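NYN domain-containing protein (PDB 2QIP) is of unknown function but, as a NYN domain protein of the PIN-like nucleases, may cleave RNA. Local coordinates at the interface of chains A and B. Coordinates in Å, arbitrary orientation; residue numbers count along the deposited sequence, not the author numbering. Chains: chain A/B, Protein of unknown function VPA0982.

The interface of chains A and B. Residues chain A 80-81, 83, 93, 96; chain B 119-120, 123, 146.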
# COMPACT_ATOMS: atom_id res chain seq x y z
N LYS A 80 -2.01 13.92 -2.98
CA LYS A 80 -1.22 12.90 -3.64
C LYS A 80 -0.20 13.51 -4.60
O LYS A 80 -0.56 14.37 -5.42
CB LYS A 80 -2.11 11.89 -4.37
CG LYS A 80 -1.32 10.68 -4.79
CD LYS A 80 -2.18 9.59 -5.34
CE LYS A 80 -1.32 8.36 -5.61
NZ LYS A 80 -2.08 7.35 -6.36
N PRO A 81 1.08 13.10 -4.49
CA PRO A 81 2.04 13.58 -5.49
C PRO A 81 1.66 13.12 -6.88
O PRO A 81 1.12 12.03 -7.06
CB PRO A 81 3.35 12.89 -5.08
CG PRO A 81 3.14 12.44 -3.64
CD PRO A 81 1.69 12.22 -3.48
N ILE A 83 1.93 11.34 -10.24
CA ILE A 83 2.54 10.07 -10.62
C ILE A 83 2.19 9.82 -12.08
O ILE A 83 1.02 9.67 -12.42
CB ILE A 83 2.06 8.88 -9.73
CG1 ILE A 83 2.55 9.06 -8.27
CG2 ILE A 83 2.57 7.55 -10.30
CD1 ILE A 83 2.02 8.07 -7.27
N ASP A 93 -5.33 6.20 -6.21
CA ASP A 93 -5.19 5.41 -4.98
C ASP A 93 -4.06 5.70 -3.97
O ASP A 93 -2.86 5.74 -4.29
CB ASP A 93 -5.92 4.04 -4.99
CG ASP A 93 -5.08 2.85 -4.59
OD1 ASP A 93 -4.10 2.94 -3.83
OD2 ASP A 93 -5.48 1.75 -5.04
N VAL A 96 -0.71 2.87 -0.87
CA VAL A 96 0.70 2.80 -0.51
C VAL A 96 1.03 3.86 0.56
O VAL A 96 1.64 3.55 1.58
CB VAL A 96 1.66 2.92 -1.74
CG1 VAL A 96 3.11 3.08 -1.28
CG2 VAL A 96 1.51 1.68 -2.66
N GLY B 119 3.31 2.86 -10.69
CA GLY B 119 3.82 4.11 -10.19
C GLY B 119 3.43 4.43 -8.75
O GLY B 119 4.08 5.27 -8.12
N ASP B 120 2.39 3.80 -8.22
CA ASP B 120 2.07 4.07 -6.81
C ASP B 120 3.21 3.66 -5.88
O ASP B 120 3.32 4.17 -4.77
CB ASP B 120 0.76 3.42 -6.38
CG ASP B 120 -0.45 4.25 -6.78
OD1 ASP B 120 -0.29 5.49 -6.88
OD2 ASP B 120 -1.54 3.67 -6.99
N LEU B 123 6.02 6.19 -3.92
CA LEU B 123 6.06 6.65 -2.54
C LEU B 123 6.86 5.71 -1.65
O LEU B 123 7.52 6.14 -0.69
CB LEU B 123 4.67 6.85 -1.96
CG LEU B 123 3.97 8.18 -2.32
CD1 LEU B 123 3.63 8.26 -3.80
CD2 LEU B 123 2.72 8.36 -1.48
N SER B 146 5.54 3.50 -14.85
CA SER B 146 5.46 4.92 -14.54
C SER B 146 6.80 5.61 -14.62
O SER B 146 7.75 5.14 -13.99
CB SER B 146 4.95 5.06 -13.12
OG SER B 146 5.02 6.39 -12.69
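A:Lys80 and B:Asp120 form a salt bridge across the dimer interface, with the ammonium NZ of the lysine donating to carboxylate oxygen OD1 of the aspartate at 2.6 Å. The lysine approaches OD1 on its syn side, 26° out of the carboxylate plane, and the two side chains cross at about a right angle. Beside this polar link, A:Ile83 packs CG2 3.7 Å from CA of B:Gly119, in the short 3-10 turn 119-121, while its CD1 reaches on to 3.8 Å from CD1 of B:Leu123 in the helix that follows. On the other flank A:Val96, near the start of helix 95-105, brings CG1 to 3.7 Å from the backbone O of B:Asp120. B:Asp120 thus meets A:Lys80 through its carboxylate and A:Ile83 and A:Val96 through its backbone, burying 70 Å², more than any other residue of the patch.

In the second shell, the same NZ donates to the backbone O of A:Asp93 at 2.7 Å, approaching from above the carbonyl plane. The ammonium is thus shared by an acceptor from each chain. The lysine reaches them as a fully extended chain, with CG anti to the backbone N (chi1 -168°). Carboxylate oxygens A:Asp93 OD1 and B:Asp120 OD2 lie 4.1 Å apart, their planes turned 26° from one another.

Repeated by the two-fold, the patch joins the subunits of the deposited dimer, which may be the biological assembly; it falls on the acidic SGDGD motif, so pairing may bear on the probable active site.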